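Local coordinates for 4-hydroxybutyrate coenzyme A transferase (Shewanella oneidensis, PDB 2OAS), which transfers coenzyme A between an acyl-CoA and a free carboxylic acid, 4-hydroxybutyrate being its substrate, as a member of the acetyl-CoA hydrolase/transferase family, at the interface of chains A and B. Sequence-based numbering; all coordinates share one arbitrary frame. Chains: chain A/B, 4-hydroxybutyrate coenzyme A transferase.

The interface of chains A and B. Residues chain A 92, 319-320, 323, 325, 369-373; chain B 315, 366, 377, 397, 424.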
ATOM      1  N   TYR A  92      17.178  -7.638   8.810  1.00 35.57           N
ATOM      2  CA  TYR A  92      16.265  -6.570   8.432  1.00 34.23           C
ATOM      3  C   TYR A  92      14.869  -7.145   8.256  1.00 34.58           C
ATOM      4  O   TYR A  92      14.659  -8.058   7.441  1.00 34.26           O
ATOM      5  CB  TYR A  92      16.694  -5.917   7.128  1.00 34.64           C
ATOM      6  CG  TYR A  92      15.640  -5.011   6.514  1.00 35.24           C
ATOM      7  CD1 TYR A  92      15.108  -5.283   5.255  1.00 36.24           C
ATOM      8  CD2 TYR A  92      15.206  -3.864   7.172  1.00 36.38           C
ATOM      9  CE1 TYR A  92      14.177  -4.429   4.667  1.00 37.44           C
ATOM     10  CE2 TYR A  92      14.276  -3.005   6.594  1.00 36.16           C
ATOM     11  CZ  TYR A  92      13.774  -3.292   5.341  1.00 37.71           C
ATOM     12  OH  TYR A  92      12.903  -2.410   4.736  1.00 38.60           O
ATOM     13  N   ASP A 319      13.981   2.090   0.513  1.00 38.13           N
ATOM     14  CA  ASP A 319      14.535   1.414   1.689  1.00 38.27           C
ATOM     15  C   ASP A 319      15.867   0.704   1.392  1.00 37.52           C
ATOM     16  O   ASP A 319      16.515   0.184   2.297  1.00 37.29           O
ATOM     17  CB  ASP A 319      13.517   0.409   2.250  1.00 37.74           C
ATOM     18  CG  ASP A 319      13.403  -0.854   1.408  1.00 38.58           C
ATOM     19  OD1 ASP A 319      13.445  -0.756   0.164  1.00 38.69           O
ATOM     20  OD2 ASP A 319      13.258  -1.949   1.998  1.00 38.18           O
ATOM     21  N   SER A 320      16.293   0.707   0.134  1.00 36.73           N
ATOM     22  CA  SER A 320      17.525   0.013  -0.203  1.00 36.74           C
ATOM     23  C   SER A 320      18.078   0.355  -1.584  1.00 36.52           C
ATOM     24  O   SER A 320      17.450   1.079  -2.351  1.00 36.72           O
ATOM     25  CB  SER A 320      17.263  -1.485  -0.140  1.00 36.27           C
ATOM     26  OG  SER A 320      16.115  -1.790  -0.914  1.00 34.33           O
ATOM     27  N   THR A 323      19.937  -5.075  -3.475  1.00 40.85           N
ATOM     28  CA  THR A 323      19.671  -6.055  -2.429  1.00 40.43           C
ATOM     29  C   THR A 323      20.250  -5.616  -1.086  1.00 40.65           C
ATOM     30  O   THR A 323      20.053  -6.288  -0.072  1.00 41.71           O
ATOM     31  CB  THR A 323      20.281  -7.409  -2.781  1.00 40.27           C
ATOM     32  OG1 THR A 323      21.706  -7.277  -2.866  1.00 39.13           O
ATOM     33  CG2 THR A 323      19.739  -7.910  -4.111  1.00 40.16           C
ATOM     34  N   ILE A 325      20.187  -3.393   2.019  1.00 37.52           N
ATOM     35  CA  ILE A 325      19.260  -2.563   2.775  1.00 36.76           C
ATOM     36  C   ILE A 325      19.922  -1.288   3.269  1.00 36.72           C
ATOM     37  O   ILE A 325      20.967  -1.336   3.913  1.00 37.24           O
ATOM     38  CB  ILE A 325      18.704  -3.316   3.983  1.00 35.85           C
ATOM     39  CG1 ILE A 325      18.191  -4.691   3.543  1.00 34.88           C
ATOM     40  CG2 ILE A 325      17.600  -2.498   4.641  1.00 35.86           C
ATOM     41  CD1 ILE A 325      17.153  -4.652   2.447  1.00 33.84           C
ATOM     42  N   PRO A 369      17.979  -5.077  -9.731  1.00 37.97           N
ATOM     43  CA  PRO A 369      17.561  -6.410  -9.292  1.00 37.65           C
ATOM     44  C   PRO A 369      17.416  -6.524  -7.777  1.00 36.10           C
ATOM     45  O   PRO A 369      18.380  -6.329  -7.030  1.00 37.13           O
ATOM     46  CB  PRO A 369      18.669  -7.311  -9.837  1.00 36.41           C
ATOM     47  CG  PRO A 369      19.108  -6.587 -11.078  1.00 36.53           C
ATOM     48  CD  PRO A 369      19.167  -5.160 -10.598  1.00 37.27           C
ATOM     49  N   GLY A 370      16.209  -6.833  -7.331  1.00 34.48           N
ATOM     50  CA  GLY A 370      15.964  -6.996  -5.910  1.00 33.96           C
ATOM     51  C   GLY A 370      15.661  -5.723  -5.153  1.00 33.67           C
ATOM     52  O   GLY A 370      15.523  -5.753  -3.933  1.00 35.56           O
ATOM     53  N   ALA A 371      15.544  -4.608  -5.867  1.00 32.83           N
ATOM     54  CA  ALA A 371      15.252  -3.333  -5.234  1.00 32.46           C
ATOM     55  C   ALA A 371      13.959  -3.427  -4.414  1.00 32.36           C
ATOM     56  O   ALA A 371      12.948  -3.973  -4.870  1.00 28.69           O
ATOM     57  CB  ALA A 371      15.132  -2.242  -6.290  1.00 32.08           C
ATOM     58  N   GLY A 372      14.007  -2.910  -3.193  1.00 32.99           N
ATOM     59  CA  GLY A 372      12.832  -2.958  -2.340  1.00 33.47           C
ATOM     60  C   GLY A 372      11.824  -1.900  -2.726  1.00 33.41           C
ATOM     61  O   GLY A 372      12.092  -0.699  -2.615  1.00 33.73           O
ATOM     62  N   VAL A 373      10.662  -2.328  -3.203  1.00 32.99           N
ATOM     63  CA  VAL A 373       9.634  -1.365  -3.568  1.00 32.72           C
ATOM     64  C   VAL A 373       8.895  -0.951  -2.292  1.00 31.49           C
ATOM     65  O   VAL A 373       8.331  -1.797  -1.609  1.00 31.93           O
ATOM     66  CB  VAL A 373       8.620  -1.976  -4.547  1.00 33.03           C
ATOM     67  CG1 VAL A 373       7.410  -1.057  -4.677  1.00 32.53           C
ATOM     68  CG2 VAL A 373       9.271  -2.213  -5.882  1.00 32.75           C
TER
ATOM     69  N   GLN B 315       8.172  -9.821  -2.032  1.00 30.75           N
ATOM     70  CA  GLN B 315       7.563  -8.806  -2.902  1.00 31.57           C
ATOM     71  C   GLN B 315       6.674  -9.540  -3.890  1.00 33.02           C
ATOM     72  O   GLN B 315       7.113 -10.459  -4.577  1.00 33.31           O
ATOM     73  CB  GLN B 315       8.606  -7.977  -3.658  1.00 30.46           C
ATOM     74  CG  GLN B 315       9.589  -7.205  -2.776  1.00 28.93           C
ATOM     75  CD  GLN B 315      10.335  -6.125  -3.548  1.00 28.47           C
ATOM     76  OE1 GLN B 315       9.794  -5.056  -3.836  1.00 27.63           O
ATOM     77  NE2 GLN B 315      11.592  -6.413  -3.902  1.00 31.45           N
ATOM     78  N   VAL B 366      14.469 -13.214  -7.506  1.00 40.70           N
ATOM     79  CA  VAL B 366      14.249 -11.784  -7.648  1.00 40.44           C
ATOM     80  C   VAL B 366      13.209 -11.557  -8.733  1.00 40.34           C
ATOM     81  O   VAL B 366      13.083 -12.348  -9.662  1.00 41.30           O
ATOM     82  CB  VAL B 366      15.540 -11.028  -8.028  1.00 40.31           C
ATOM     83  CG1 VAL B 366      15.948 -11.350  -9.455  1.00 39.04           C
ATOM     84  CG2 VAL B 366      15.318  -9.541  -7.881  1.00 41.27           C
ATOM     85  N   ARG B 377       6.540  -6.107   0.398  1.00 34.45           N
ATOM     86  CA  ARG B 377       7.058  -6.939   1.477  1.00 33.36           C
ATOM     87  C   ARG B 377       6.276  -6.741   2.763  1.00 33.36           C
ATOM     88  O   ARG B 377       5.758  -7.681   3.337  1.00 35.73           O
ATOM     89  CB  ARG B 377       8.486  -6.545   1.825  1.00 34.01           C
ATOM     90  CG  ARG B 377       9.508  -6.765   0.785  1.00 32.49           C
ATOM     91  CD  ARG B 377      10.781  -6.035   1.182  1.00 34.37           C
ATOM     92  NE  ARG B 377      11.893  -6.505   0.373  1.00 35.44           N
ATOM     93  CZ  ARG B 377      13.031  -5.858   0.210  1.00 37.19           C
ATOM     94  NH1 ARG B 377      13.235  -4.686   0.799  1.00 37.00           N
ATOM     95  NH2 ARG B 377      13.969  -6.392  -0.559  1.00 40.57           N
ATOM     96  N   LEU B 397      14.543 -11.068   6.455  1.00 32.56           N
ATOM     97  CA  LEU B 397      14.752 -11.474   5.066  1.00 34.11           C
ATOM     98  C   LEU B 397      15.244 -12.905   4.968  1.00 33.92           C
ATOM     99  O   LEU B 397      14.816 -13.635   4.087  1.00 35.03           O
ATOM    100  CB  LEU B 397      15.730 -10.551   4.337  1.00 33.20           C
ATOM    101  CG  LEU B 397      15.340  -9.078   4.209  1.00 35.34           C
ATOM    102  CD1 LEU B 397      16.295  -8.393   3.245  1.00 33.69           C
ATOM    103  CD2 LEU B 397      13.902  -8.941   3.710  1.00 36.19           C
ATOM    104  N   TRP B 424      21.107 -12.014  -2.438  1.00 39.91           N
ATOM    105  CA  TRP B 424      20.671 -11.229  -1.294  1.00 40.97           C
ATOM    106  C   TRP B 424      21.719 -11.161  -0.182  1.00 41.08           C
ATOM    107  O   TRP B 424      21.618 -10.338   0.722  1.00 42.46           O
ATOM    108  CB  TRP B 424      19.353 -11.790  -0.730  1.00 39.50           C
ATOM    109  CG  TRP B 424      18.212 -11.709  -1.700  1.00 38.78           C
ATOM    110  CD1 TRP B 424      17.867 -12.632  -2.638  1.00 39.30           C
ATOM    111  CD2 TRP B 424      17.311 -10.606  -1.876  1.00 39.23           C
ATOM    112  NE1 TRP B 424      16.808 -12.180  -3.387  1.00 38.81           N
ATOM    113  CE2 TRP B 424      16.438 -10.947  -2.937  1.00 38.31           C
ATOM    114  CE3 TRP B 424      17.142  -9.374  -1.227  1.00 37.39           C
ATOM    115  CZ2 TRP B 424      15.432 -10.084  -3.384  1.00 37.05           C
ATOM    116  CZ3 TRP B 424      16.138  -8.518  -1.675  1.00 36.91           C
ATOM    117  CH2 TRP B 424      15.289  -8.887  -2.736  1.00 36.33           C
TER
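B:Gln315 reads the backbone of the partner chain in this patch of the two-fold interface of the deposited dimer, a pairing that may also be the biological one. Its chain runs extended beyond CG, and the terminal amide grips the segment from A:Ala371 to A:Val373 at both ends. NE2 donates to the carbonyl O of A:Ala371 (3.0 Å). In return, the amide oxygen OE1 of B:Gln315 accepts a nearly straight bond from the backbone N of A:Val373 (2.9 Å). Both donors approach from above the carbonyl planes, and the paired bonds fix the amide's rotation. An alanine here removes the amide and with it both bonds, and would probably leave this segment less firmly held to chain B.

Charge pairing follows alongside. B:Arg377, extended from CG to NE, meets A:Asp319 tip to tip, NH1 lying 3.0 Å from OD2 in a salt bridge whose planes are turned 63° apart. The carboxylate is itself positioned by its own chain: the phenol OH of A:Tyr92 uses the anti lone pair of OD2 (2.8 Å), and A:Ser320 OG reaches OD1 from above the carboxylate plane. CA of A:Gly372 lies over one guanidinium face, toward its rim.

Apolar contacts flank the polar ones. B:Leu397 CD1 touches the edge of the A:Tyr92 ring and meets A:Ile325 CD1 tip to tip (3.9 Å), while A:Ile325 CG2 sits over the ring's centre. The indole of B:Trp424 has A:Thr323 CG2 over one face, toward the rim, and its CH2, at the guanidinium edge of B:Arg377, lies 3.8 Å from CA of A:Gly370.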